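Local coordinates for probable glutamine-binding lipoprotein GlnH (GLNBP) (Mycobacterium tuberculosis, PDB 6H20), which probably binds acidic amino acids and their amides, aspartate above all, outside the cell and takes part in amino acid sensing that controls glutamate metabolism, at residues Lys120-Ser123 with Glu127-Lys130; Thr170-Arg175 with Ser207-Ile212; Val79-Glu84 with Asn264-Lys269. All coordinates share one frame; numbering follows the deposited sequence.

Contact 1 (Lys120-Ser123 with Glu127-Lys130). With ASN (asparagine), chain B.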
ATOM      1  N   LYS A 120      -2.888   4.102  -0.216  1.00 14.18           N
ATOM      2  CA  LYS A 120      -2.362   3.374  -1.367  1.00 14.65           C
ATOM      3  C   LYS A 120      -1.267   2.447  -0.879  1.00 13.59           C
ATOM      4  O   LYS A 120      -0.074   2.719  -1.073  1.00 16.11           O
ATOM      5  CB  LYS A 120      -1.831   4.343  -2.431  1.00 18.93           C
ATOM      6  CG  LYS A 120      -1.565   3.630  -3.764  1.00 21.27           C
ATOM      7  CD  LYS A 120      -0.558   4.387  -4.612  1.00 22.62           C
ATOM      8  CE  LYS A 120      -0.269   3.690  -5.944  1.00 27.45           C
ATOM      9  NZ  LYS A 120      -0.163   2.205  -5.866  1.00 29.22           N
ATOM     10  N   THR A 121      -1.688   1.367  -0.220  1.00 13.42           N
ATOM     11  CA  THR A 121      -0.814   0.319   0.312  1.00 14.15           C
ATOM     12  C   THR A 121       0.500   0.870   0.881  1.00 13.64           C
ATOM     13  O   THR A 121       1.580   0.351   0.613  1.00 16.36           O
ATOM     14  CB  THR A 121      -0.556  -0.787  -0.737  1.00 14.43           C
ATOM     15  OG1 THR A 121       0.115  -0.254  -1.899  1.00 15.97           O
ATOM     16  CG2 THR A 121      -1.873  -1.431  -1.179  1.00 16.99           C
ATOM     17  N   MET A 122       0.422   1.933   1.677  1.00 14.43           N
ATOM     18  CA  MET A 122       1.628   2.712   1.953  1.00 14.80           C
ATOM     19  C   MET A 122       2.290   2.203   3.225  1.00 17.31           C
ATOM     20  O   MET A 122       1.841   2.509   4.336  1.00 16.15           O
ATOM     21  CB  MET A 122       1.325   4.205   2.040  1.00 14.50           C
ATOM     22  CG  MET A 122       2.580   5.047   1.946  1.00 15.15           C
ATOM     23  SD  MET A 122       2.150   6.777   1.832  1.00 18.34           S
ATOM     24  CE  MET A 122       3.785   7.484   1.707  1.00 18.31           C
ATOM     25  N   SER A 123       3.370   1.435   3.064  1.00 14.75           N
ATOM     26  CA  SER A 123       4.082   0.910   4.225  1.00 14.73           C
ATOM     27  C   SER A 123       4.686   2.034   5.054  1.00 15.20           C
ATOM     28  O   SER A 123       5.306   2.968   4.531  1.00 16.23           O
ATOM     29  CB  SER A 123       5.194  -0.036   3.795  1.00 16.91           C
ATOM     30  OG  SER A 123       4.631  -1.163   3.167  1.00 14.88           O
ATOM     31  N   GLU A 127      12.284   5.882   7.325  1.00 26.30           N
ATOM     32  CA  GLU A 127      12.711   6.844   6.313  1.00 27.63           C
ATOM     33  C   GLU A 127      11.540   7.690   5.828  1.00 25.14           C
ATOM     34  O   GLU A 127      11.671   8.910   5.664  1.00 27.01           O
ATOM     35  CB  GLU A 127      13.383   6.128   5.140  1.00 29.65           C
ATOM     36  CG  GLU A 127      14.840   5.774   5.385  1.00 39.11           C
ATOM     37  CD  GLU A 127      15.672   6.963   5.840  1.00 47.66           C
ATOM     38  OE1 GLU A 127      16.148   6.951   6.995  1.00 51.61           O
ATOM     39  OE2 GLU A 127      15.850   7.910   5.043  1.00 50.25           O
ATOM     40  N   ARG A 128      10.374   7.069   5.612  1.00 21.48           N
ATOM     41  CA  ARG A 128       9.226   7.855   5.171  1.00 19.14           C
ATOM     42  C   ARG A 128       8.728   8.781   6.268  1.00 22.02           C
ATOM     43  O   ARG A 128       8.231   9.873   5.978  1.00 23.63           O
ATOM     44  CB  ARG A 128       8.104   6.939   4.675  1.00 17.93           C
ATOM     45  CG  ARG A 128       8.427   6.291   3.346  1.00 18.01           C
ATOM     46  CD  ARG A 128       7.427   5.199   3.012  1.00 16.99           C
ATOM     47  NE  ARG A 128       7.769   4.597   1.723  1.00 17.34           N
ATOM     48  CZ  ARG A 128       7.082   3.604   1.166  1.00 15.54           C
ATOM     49  NH1 ARG A 128       6.011   3.114   1.781  1.00 17.14           N
ATOM     50  NH2 ARG A 128       7.452   3.120  -0.019  1.00 18.02           N
ATOM     51  N   ARG A 129       8.868   8.372   7.527  1.00 22.07           N
ATOM     52  CA  ARG A 129       8.422   9.210   8.633  1.00 21.68           C
ATOM     53  C   ARG A 129       9.255  10.473   8.799  1.00 28.17           C
ATOM     54  O   ARG A 129       8.810  11.401   9.489  1.00 28.92           O
ATOM     55  CB  ARG A 129       8.398   8.397   9.920  1.00 22.80           C
ATOM     56  CG  ARG A 129       7.059   7.735  10.146  1.00 23.39           C
ATOM     57  CD  ARG A 129       6.834   7.423  11.613  1.00 27.04           C
ATOM     58  NE  ARG A 129       5.454   7.049  11.925  1.00 28.65           N
ATOM     59  CZ  ARG A 129       4.454   7.914  12.088  1.00 25.15           C
ATOM     60  NH1 ARG A 129       4.665   9.218  11.949  1.00 27.06           N
ATOM     61  NH2 ARG A 129       3.240   7.476  12.394  1.00 25.71           N
ATOM     62  N   LYS A 130      10.446  10.531   8.200  1.00 26.86           N
ATOM     63  CA  LYS A 130      11.198  11.783   8.171  1.00 26.68           C
ATOM     64  C   LYS A 130      10.527  12.819   7.280  1.00 30.76           C
ATOM     65  O   LYS A 130      10.805  14.018   7.414  1.00 33.38           O
ATOM     66  CB  LYS A 130      12.610  11.532   7.635  1.00 32.09           C
ATOM     67  CG  LYS A 130      13.500  10.681   8.526  1.00 34.73           C
ATOM     68  CD  LYS A 130      14.837  10.403   7.852  1.00 37.47           C
ATOM     69  CE  LYS A 130      15.698   9.488   8.701  1.00 41.02           C
ATOM     70  NZ  LYS A 130      17.026  10.075   9.010  1.00 44.93           N
TER
HETATM   71  N   ASN B 401       3.638  -1.431   0.381  1.00 15.01           N
HETATM   72  CA  ASN B 401       4.813  -1.241  -0.467  1.00 14.26           C
HETATM   73  C   ASN B 401       5.299   0.191  -0.343  1.00 15.65           C
HETATM   74  O   ASN B 401       6.139   0.642  -1.143  1.00 14.72           O
HETATM   75  CB  ASN B 401       4.494  -1.581  -1.925  1.00 15.45           C
HETATM   76  CG  ASN B 401       3.531  -0.607  -2.555  1.00 16.10           C
HETATM   77  OD1 ASN B 401       2.838   0.149  -1.881  1.00 17.19           O
HETATM   78  ND2 ASN B 401       3.510  -0.596  -3.868  1.00 15.55           N
HETATM   79  OXT ASN B 401       4.835   0.900   0.576  1.00 15.29           O
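Arg128 meets Ser123 through a single guanidinium nitrogen: NH1 of Arg128 donates to the backbone O of Ser123 over 2.8 Å. The carbonyl is approached in its own plane, on a lone pair, yet the bond is bent, with 142° at the hydrogen. The same NH1 also binds OXT of the bound asparagine, again at 2.8 Å, while NH2 of Arg128 reaches the ligand's other carboxylate oxygen, O, at 3.0 Å. Both of these bonds are nearly straight, at 170°, so the carboxylate lies at the edge of the guanidinium in a two-pronged (bidentate) pair of hydrogen bonds. Arg128 covers the distance from the short helix 126-129 because its chain is stretched out from CG to NE, with CG turned anti to the carbonyl carbon (chi1 -72°). Met122, itself extended, sets CG 3.9 Å from NH1 of Arg128, coming in at a slant.

OXT of the asparagine has a second donor in the backbone N of Ser123, 2.9 Å away. Ser123 OG lies beside its own backbone N and takes a hydrogen bond from the ligand's N, while also being bonded to Gln233. The ligand N gives another hydrogen bond to the backbone O of Thr121, at 2.7 Å. At the far end of the ligand, Thr121 OG1 donates to OD1 of the asparagine over 2.8 Å. Arg106, close to Arg128, adds a further bond to the ligand. An arginine and a main-chain N-H on the alpha-carboxylate, with a carbonyl and a hydroxyl taking the alpha-amino group, is typical of the amino acid site in family 3 solute-binding proteins.

Contact 2 (Thr170-Arg175 with Ser207-Ile212); sequences TTSLRR and STDDTI. With ASN (asparagine), chain B.
Ser172 and Thr208 are joined at their hydroxyls, OG of Ser172 lying 2.8 Å from OG1 of Thr208 in a hydrogen bond that either could donate. Ser172 OG sits beside its own backbone N, anti to the carbonyl carbon (chi1 -46°), while Thr208 OG1 swings to the carbonyl side (chi1 -172°), turns that bring the two together between helix 171-176 and the corner of the chain at Thr208. This is the close-packed part. Ser172 CB presses against the backbone O of Ser207 at 3.5 Å, an oxygen that the contact buries without a partner in the model, and Trp191 from helix 191-199 touches both Ser172 and Thr208.

Toward Asp209 the fit is looser and water takes over. One molecule lies 2.6 Å from Ser172 OG and donates to Asp209 OD1 at 2.7 Å, spanning side chains that do not bond directly. Further along helix 171-176, Arg175 starts toward the other segment but its end leads off, with NE bonded to the backbone O of Met230; Arg174 pairs with Glu178.

The bound asparagine lies between the segments. N of the asparagine donates to Asp209 OD2 at 2.7 Å, an oxygen also bonded to Tyr235 OH, and Ile212 CD1 stands 3.9 Å from ND2 of the ligand. O of the asparagine accepts from Thr171 N over 2.9 Å, at the start of a helix whose N-cap, Thr170, takes Leu173 N on OG1. The chemistry is thus complementary: a carboxylate faces the ligand's amino group, while a helix N-terminus, whose dipole would be expected to favour negative charge, faces its carboxylate.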
ATOM      1  N   THR A 170       9.063   1.874  -4.269  1.00 16.45           N
ATOM      2  CA  THR A 170       8.445   0.984  -3.297  1.00 15.42           C
ATOM      3  C   THR A 170       9.478   0.402  -2.346  1.00 14.67           C
ATOM      4  O   THR A 170      10.672   0.310  -2.654  1.00 17.51           O
ATOM      5  CB  THR A 170       7.715  -0.175  -3.991  1.00 15.46           C
ATOM      6  OG1 THR A 170       8.657  -0.963  -4.742  1.00 15.89           O
ATOM      7  CG2 THR A 170       6.604   0.344  -4.900  1.00 15.63           C
ATOM      8  N   THR A 171       8.992  -0.020  -1.175  1.00 14.64           N
ATOM      9  CA  THR A 171       9.844  -0.767  -0.261  1.00 16.31           C
ATOM     10  C   THR A 171      10.241  -2.093  -0.874  1.00 16.72           C
ATOM     11  O   THR A 171      11.297  -2.637  -0.528  1.00 18.03           O
ATOM     12  CB  THR A 171       9.078  -1.070   1.030  1.00 15.19           C
ATOM     13  OG1 THR A 171       7.875  -1.779   0.700  1.00 15.74           O
ATOM     14  CG2 THR A 171       8.747   0.228   1.824  1.00 18.17           C
ATOM     15  N   SER A 172       9.429  -2.590  -1.817  1.00 15.03           N
ATOM     16  CA  SER A 172       9.688  -3.881  -2.443  1.00 15.98           C
ATOM     17  C   SER A 172      11.002  -3.860  -3.197  1.00 21.01           C
ATOM     18  O   SER A 172      11.785  -4.818  -3.132  1.00 16.93           O
ATOM     19  CB  SER A 172       8.547  -4.205  -3.406  1.00 15.56           C
ATOM     20  OG  SER A 172       7.297  -3.952  -2.804  1.00 15.30           O
ATOM     21  N   LEU A 173      11.258  -2.764  -3.918  1.00 18.67           N
ATOM     22  CA  LEU A 173      12.517  -2.601  -4.633  1.00 23.60           C
ATOM     23  C   LEU A 173      13.685  -2.638  -3.665  1.00 20.79           C
ATOM     24  O   LEU A 173      14.688  -3.318  -3.907  1.00 23.43           O
ATOM     25  CB  LEU A 173      12.484  -1.273  -5.395  1.00 22.15           C
ATOM     26  CG  LEU A 173      13.760  -0.766  -6.068  1.00 24.91           C
ATOM     27  CD1 LEU A 173      14.388  -1.830  -6.954  1.00 23.75           C
ATOM     28  CD2 LEU A 173      13.444   0.498  -6.873  1.00 30.94           C
ATOM     29  N   ARG A 174      13.558  -1.931  -2.538  1.00 18.91           N
ATOM     30  CA  ARG A 174      14.640  -1.901  -1.561  1.00 23.13           C
ATOM     31  C   ARG A 174      14.977  -3.298  -1.045  1.00 21.44           C
ATOM     32  O   ARG A 174      16.156  -3.634  -0.873  1.00 26.48           O
ATOM     33  CB  ARG A 174      14.273  -0.954  -0.414  1.00 24.51           C
ATOM     34  CG  ARG A 174      15.287  -0.923   0.718  1.00 30.22           C
ATOM     35  CD  ARG A 174      16.625  -0.339   0.283  1.00 34.23           C
ATOM     36  NE  ARG A 174      17.579  -0.298   1.395  1.00 39.93           N
ATOM     37  CZ  ARG A 174      18.199  -1.367   1.886  1.00 40.82           C
ATOM     38  NH1 ARG A 174      19.045  -1.242   2.901  1.00 41.42           N
ATOM     39  NH2 ARG A 174      17.976  -2.565   1.363  1.00 40.77           N
ATOM     40  N   ARG A 175      13.964  -4.143  -0.842  1.00 20.71           N
ATOM     41  CA  ARG A 175      14.221  -5.491  -0.336  1.00 20.88           C
ATOM     42  C   ARG A 175      14.877  -6.379  -1.395  1.00 22.69           C
ATOM     43  O   ARG A 175      15.772  -7.173  -1.081  1.00 21.42           O
ATOM     44  CB  ARG A 175      12.911  -6.107   0.160  1.00 20.25           C
ATOM     45  CG  ARG A 175      13.013  -7.575   0.582  1.00 20.47           C
ATOM     46  CD  ARG A 175      13.993  -7.747   1.732  1.00 20.88           C
ATOM     47  NE  ARG A 175      14.139  -9.144   2.145  1.00 21.49           N
ATOM     48  CZ  ARG A 175      14.989 -10.007   1.598  1.00 26.94           C
ATOM     49  NH1 ARG A 175      15.774  -9.634   0.592  1.00 25.78           N
ATOM     50  NH2 ARG A 175      15.051 -11.252   2.052  1.00 24.80           N
ATOM     51  N   SER A 207       7.931  -9.506  -7.022  1.00 14.77           N
ATOM     52  CA  SER A 207       8.048  -9.572  -5.569  1.00 13.78           C
ATOM     53  C   SER A 207       7.515  -8.295  -4.945  1.00 14.34           C
ATOM     54  O   SER A 207       8.053  -7.208  -5.190  1.00 15.47           O
ATOM     55  CB  SER A 207       9.487  -9.827  -5.111  1.00 13.98           C
ATOM     56  OG  SER A 207       9.536  -9.942  -3.691  1.00 15.19           O
ATOM     57  N   THR A 208       6.473  -8.428  -4.129  1.00 13.73           N
ATOM     58  CA  THR A 208       5.922  -7.304  -3.365  1.00 13.31           C
ATOM     59  C   THR A 208       5.010  -7.879  -2.287  1.00 13.35           C
ATOM     60  O   THR A 208       4.979  -9.099  -2.066  1.00 13.56           O
ATOM     61  CB  THR A 208       5.224  -6.268  -4.263  1.00 11.87           C
ATOM     62  OG1 THR A 208       4.870  -5.122  -3.482  1.00 13.78           O
ATOM     63  CG2 THR A 208       3.940  -6.789  -4.898  1.00 14.11           C
ATOM     64  N   ASP A 209       4.261  -6.993  -1.629  1.00 14.52           N
ATOM     65  CA  ASP A 209       3.340  -7.371  -0.566  1.00 13.08           C
ATOM     66  C   ASP A 209       2.438  -8.518  -1.011  1.00 11.85           C
ATOM     67  O   ASP A 209       1.873  -8.484  -2.106  1.00 13.46           O
ATOM     68  CB  ASP A 209       2.417  -6.183  -0.266  1.00 15.13           C
ATOM     69  CG  ASP A 209       3.149  -4.874   0.004  1.00 15.23           C
ATOM     70  OD1 ASP A 209       4.400  -4.809   0.043  1.00 13.97           O
ATOM     71  OD2 ASP A 209       2.415  -3.885   0.172  1.00 15.56           O
ATOM     72  N   ASP A 210       2.253  -9.506  -0.124  1.00 12.97           N
ATOM     73  CA  ASP A 210       1.404 -10.647  -0.474  1.00 14.31           C
ATOM     74  C   ASP A 210      -0.034 -10.233  -0.785  1.00 14.76           C
ATOM     75  O   ASP A 210      -0.693 -10.861  -1.626  1.00 15.21           O
ATOM     76  CB  ASP A 210       1.484 -11.762   0.582  1.00 14.39           C
ATOM     77  CG  ASP A 210       1.127 -11.320   2.011  1.00 17.59           C
ATOM     78  OD1 ASP A 210       0.885 -10.132   2.313  1.00 15.53           O
ATOM     79  OD2 ASP A 210       1.095 -12.235   2.871  1.00 20.94           O
ATOM     80  N   THR A 211      -0.517  -9.166  -0.146  1.00 14.82           N
ATOM     81  CA  THR A 211      -1.820  -8.581  -0.459  1.00 13.50           C
ATOM     82  C   THR A 211      -1.912  -8.163  -1.927  1.00 14.74           C
ATOM     83  O   THR A 211      -2.872  -8.511  -2.627  1.00 16.10           O
ATOM     84  CB  THR A 211      -1.999  -7.338   0.414  1.00 13.98           C
ATOM     85  OG1 THR A 211      -0.761  -6.620   0.425  1.00 13.14           O
ATOM     86  CG2 THR A 211      -2.366  -7.730   1.856  1.00 15.58           C
ATOM     87  N   ILE A 212      -0.941  -7.369  -2.395  1.00 14.18           N
ATOM     88  CA  ILE A 212      -0.911  -6.933  -3.796  1.00 12.90           C
ATOM     89  C   ILE A 212      -0.786  -8.138  -4.719  1.00 13.78           C
ATOM     90  O   ILE A 212      -1.477  -8.240  -5.752  1.00 14.38           O
ATOM     91  CB  ILE A 212       0.232  -5.919  -4.018  1.00 13.59           C
ATOM     92  CG1 ILE A 212       0.018  -4.676  -3.157  1.00 15.40           C
ATOM     93  CG2 ILE A 212       0.359  -5.559  -5.521  1.00 15.06           C
ATOM     94  CD1 ILE A 212       1.181  -3.691  -3.242  1.00 15.21           C
TER
HETATM   95  N   ASN B 401       3.638  -1.431   0.381  1.00 15.01           N
HETATM   96  CA  ASN B 401       4.813  -1.241  -0.467  1.00 14.26           C
HETATM   97  C   ASN B 401       5.299   0.191  -0.343  1.00 15.65           C
HETATM   98  O   ASN B 401       6.139   0.642  -1.143  1.00 14.72           O
HETATM   99  CB  ASN B 401       4.494  -1.581  -1.925  1.00 15.45           C
HETATM  100  CG  ASN B 401       3.531  -0.607  -2.555  1.00 16.10           C
HETATM  101  OD1 ASN B 401       2.838   0.149  -1.881  1.00 17.19           O
HETATM  102  ND2 ASN B 401       3.510  -0.596  -3.868  1.00 15.55           N
HETATM  103  OXT ASN B 401       4.835   0.900   0.576  1.00 15.29           O
HETATM  104  O   HOH W   1       6.942  -5.361  -0.624  1.00 24.47           O

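Contact 3 (Val79-Glu84 with Asn264-Lys269); sequences VDIAGE and NTLYRK
An antiparallel helix pair, in what is probably the lobe that holds both chain ends of this bilobal solute-binding fold, brings helix 77-90 against helix 262-270. The two short segments, 79-84 and 264-269, run in nearly opposite directions, at 159°, with their axes 11.0 Å apart, and Asp80 faces Leu266 where the backbones come nearest.

Leu266 points at helix 77-90 and supplies most of the apolar contact. Both its methyl groups come up to the beta carbon of Asp80 from the same side, CD2 of Leu266 lying 3.6 Å from CB of Asp80 and CD1 of Leu266 3.9 Å from the same atom. The leucine's CG stands anti to its carbonyl carbon (chi1 -66°), and the branch projects from the helix toward its neighbour. On the buried side CD1 of Leu266 also meets CD1 of Ile81 at 4.0 Å, the two side chains crossing at a slant. Ile81 touches Ile257 of helix 244-259 as well, which makes this apolar patch part of a three-helix packing. Behind helix 77-90, Val79 and Ala82 rest on strand 53-57.

Glu84, one turn on from Asp80, directs its carboxylate to Arg256 and Arg87 instead of to helix 262-270. Polar closure comes at the exposed edge of the helix pair, where Lys269 reaches out with an extended chain to meet Asp80 from the opposite direction. CE of Lys269 passes 3.5 Å from OD2 of Asp80, an oxygen that Trp270 NE1 also bonds, so two donors share one carboxylate atom. The salt bridge itself is short: NZ of Lys269 is 2.8 Å from OD2 of Asp80, meeting it on the syn side but 30° out of the carboxylate plane.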
ATOM      1  N   VAL A  79      -9.753   2.162  -1.309  1.00 14.71           N
ATOM      2  CA  VAL A  79     -10.843   3.096  -1.590  1.00 15.97           C
ATOM      3  C   VAL A  79     -11.850   3.094  -0.446  1.00 18.82           C
ATOM      4  O   VAL A  79     -12.317   4.154   0.003  1.00 17.33           O
ATOM      5  CB  VAL A  79     -11.506   2.717  -2.927  1.00 16.89           C
ATOM      6  CG1 VAL A  79     -12.711   3.600  -3.180  1.00 20.90           C
ATOM      7  CG2 VAL A  79     -10.492   2.828  -4.048  1.00 19.04           C
ATOM      8  N   ASP A  80     -12.186   1.904   0.051  1.00 14.94           N
ATOM      9  CA  ASP A  80     -13.181   1.790   1.111  1.00 15.10           C
ATOM     10  C   ASP A  80     -12.657   2.340   2.430  1.00 17.02           C
ATOM     11  O   ASP A  80     -13.413   2.982   3.168  1.00 17.21           O
ATOM     12  CB  ASP A  80     -13.656   0.340   1.230  1.00 16.39           C
ATOM     13  CG  ASP A  80     -14.584  -0.062   0.094  1.00 17.91           C
ATOM     14  OD1 ASP A  80     -15.085   0.823  -0.637  1.00 23.63           O
ATOM     15  OD2 ASP A  80     -14.807  -1.281  -0.069  1.00 20.38           O
ATOM     16  N   ILE A  81     -11.372   2.111   2.734  1.00 13.46           N
ATOM     17  CA  ILE A  81     -10.762   2.716   3.925  1.00 13.91           C
ATOM     18  C   ILE A  81     -10.871   4.234   3.852  1.00 13.42           C
ATOM     19  O   ILE A  81     -11.305   4.896   4.807  1.00 15.35           O
ATOM     20  CB  ILE A  81      -9.297   2.261   4.085  1.00 14.94           C
ATOM     21  CG1 ILE A  81      -9.217   0.775   4.448  1.00 15.26           C
ATOM     22  CG2 ILE A  81      -8.602   3.129   5.135  1.00 17.64           C
ATOM     23  CD1 ILE A  81      -9.717   0.435   5.860  1.00 16.93           C
ATOM     24  N   ALA A  82     -10.513   4.805   2.694  1.00 14.80           N
ATOM     25  CA  ALA A  82     -10.611   6.254   2.516  1.00 14.90           C
ATOM     26  C   ALA A  82     -12.045   6.724   2.673  1.00 15.15           C
ATOM     27  O   ALA A  82     -12.298   7.784   3.256  1.00 16.90           O
ATOM     28  CB  ALA A  82     -10.060   6.669   1.142  1.00 16.25           C
ATOM     29  N   GLY A  83     -13.002   5.935   2.179  1.00 16.24           N
ATOM     30  CA  GLY A  83     -14.396   6.317   2.300  1.00 16.15           C
ATOM     31  C   GLY A  83     -14.879   6.363   3.736  1.00 16.94           C
ATOM     32  O   GLY A  83     -15.791   7.126   4.055  1.00 18.86           O
ATOM     33  N   GLU A  84     -14.288   5.542   4.612  1.00 14.80           N
ATOM     34  CA  GLU A  84     -14.663   5.599   6.024  1.00 16.41           C
ATOM     35  C   GLU A  84     -14.171   6.883   6.684  1.00 17.98           C
ATOM     36  O   GLU A  84     -14.863   7.444   7.547  1.00 18.54           O
ATOM     37  CB  GLU A  84     -14.155   4.360   6.759  1.00 16.19           C
ATOM     38  CG  GLU A  84     -14.826   3.066   6.313  1.00 16.01           C
ATOM     39  CD  GLU A  84     -16.332   3.100   6.445  1.00 20.56           C
ATOM     40  OE1 GLU A  84     -16.828   3.659   7.455  1.00 22.21           O
ATOM     41  OE2 GLU A  84     -17.026   2.584   5.539  1.00 25.66           O
ATOM     42  N   ASN A 264     -13.685  -5.734   9.580  1.00 20.74           N
ATOM     43  CA  ASN A 264     -13.936  -7.136   9.249  1.00 23.51           C
ATOM     44  C   ASN A 264     -14.727  -7.264   7.951  1.00 20.58           C
ATOM     45  O   ASN A 264     -14.432  -8.125   7.106  1.00 20.60           O
ATOM     46  CB  ASN A 264     -14.699  -7.792  10.400  1.00 22.10           C
ATOM     47  CG  ASN A 264     -14.974  -9.253  10.151  1.00 29.61           C
ATOM     48  OD1 ASN A 264     -14.089 -10.099  10.305  1.00 36.77           O
ATOM     49  ND2 ASN A 264     -16.201  -9.560   9.747  1.00 31.83           N
ATOM     50  N   THR A 265     -15.738  -6.414   7.776  1.00 21.23           N
ATOM     51  CA  THR A 265     -16.551  -6.446   6.566  1.00 22.78           C
ATOM     52  C   THR A 265     -15.708  -6.141   5.334  1.00 23.73           C
ATOM     53  O   THR A 265     -15.841  -6.807   4.297  1.00 23.37           O
ATOM     54  CB  THR A 265     -17.702  -5.450   6.716  1.00 24.75           C
ATOM     55  OG1 THR A 265     -18.598  -5.911   7.742  1.00 25.79           O
ATOM     56  CG2 THR A 265     -18.464  -5.277   5.412  1.00 26.63           C
ATOM     57  N   LEU A 266     -14.809  -5.159   5.441  1.00 20.54           N
ATOM     58  CA  LEU A 266     -13.966  -4.800   4.307  1.00 19.00           C
ATOM     59  C   LEU A 266     -12.963  -5.895   3.980  1.00 21.80           C
ATOM     60  O   LEU A 266     -12.693  -6.152   2.800  1.00 19.84           O
ATOM     61  CB  LEU A 266     -13.253  -3.474   4.577  1.00 19.58           C
ATOM     62  CG  LEU A 266     -14.177  -2.261   4.677  1.00 22.33           C
ATOM     63  CD1 LEU A 266     -13.345  -1.007   4.928  1.00 22.25           C
ATOM     64  CD2 LEU A 266     -15.021  -2.108   3.417  1.00 22.58           C
ATOM     65  N   TYR A 267     -12.381  -6.537   4.998  1.00 19.66           N
ATOM     66  CA  TYR A 267     -11.491  -7.665   4.739  1.00 21.44           C
ATOM     67  C   TYR A 267     -12.234  -8.780   4.019  1.00 23.18           C
ATOM     68  O   TYR A 267     -11.735  -9.341   3.037  1.00 23.81           O
ATOM     69  CB  TYR A 267     -10.893  -8.200   6.047  1.00 23.73           C
ATOM     70  CG  TYR A 267      -9.682  -9.099   5.832  1.00 22.68           C
ATOM     71  CD1 TYR A 267      -9.824 -10.448   5.500  1.00 35.00           C
ATOM     72  CD2 TYR A 267      -8.402  -8.587   5.943  1.00 29.45           C
ATOM     73  CE1 TYR A 267      -8.705 -11.259   5.293  1.00 26.31           C
ATOM     74  CE2 TYR A 267      -7.290  -9.381   5.741  1.00 34.44           C
ATOM     75  CZ  TYR A 267      -7.441 -10.706   5.418  1.00 28.09           C
ATOM     76  OH  TYR A 267      -6.308 -11.468   5.223  1.00 43.67           O
ATOM     77  N   ARG A 268     -13.427  -9.122   4.502  1.00 21.27           N
ATOM     78  CA  ARG A 268     -14.192 -10.182   3.857  1.00 22.99           C
ATOM     79  C   ARG A 268     -14.613  -9.784   2.447  1.00 25.69           C
ATOM     80  O   ARG A 268     -14.717 -10.639   1.563  1.00 27.88           O
ATOM     81  CB  ARG A 268     -15.390 -10.563   4.726  1.00 28.69           C
ATOM     82  CG  ARG A 268     -14.991 -11.210   6.053  1.00 29.55           C
ATOM     83  CD  ARG A 268     -16.187 -11.771   6.834  1.00 36.20           C
ATOM     84  NE  ARG A 268     -17.329 -10.861   6.843  1.00 42.23           N
ATOM     85  CZ  ARG A 268     -18.374 -10.965   6.029  1.00 43.55           C
ATOM     86  NH1 ARG A 268     -18.422 -11.948   5.137  1.00 45.98           N
ATOM     87  NH2 ARG A 268     -19.365 -10.086   6.100  1.00 46.07           N
ATOM     88  N   LYS A 269     -14.830  -8.490   2.208  1.00 26.82           N
ATOM     89  CA  LYS A 269     -15.240  -8.038   0.884  1.00 25.01           C
ATOM     90  C   LYS A 269     -14.112  -8.191  -0.131  1.00 22.27           C
ATOM     91  O   LYS A 269     -14.357  -8.564  -1.286  1.00 25.07           O
ATOM     92  CB  LYS A 269     -15.688  -6.579   0.979  1.00 23.43           C
ATOM     93  CG  LYS A 269     -16.121  -5.913  -0.315  1.00 26.24           C
ATOM     94  CD  LYS A 269     -16.656  -4.517  -0.001  1.00 27.33           C
ATOM     95  CE  LYS A 269     -16.975  -3.710  -1.248  1.00 26.66           C
ATOM     96  NZ  LYS A 269     -17.240  -2.288  -0.864  1.00 29.65           N
TER

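How the contacts relate
Contacts 1 and 2 work on the same asparagine from different sides of the cleft and touch each other, Arg128 and Ser123 packing on Thr171 while Thr121 meets Ile212. Both are buried and mainly polar, but contact 1 is built around a long arginine and main-chain groups, contact 2 around hydroxyls, a helix start, an aspartate and a water. Contact 3 takes no part in the site: its Ile81 side chain is about 14 Å from the ligand, and its helices pack apolar side chains inward with a salt bridge on the exposed side. Along the chain, contacts 1 and 2 follow in series between the two helices that contact 3 brings together.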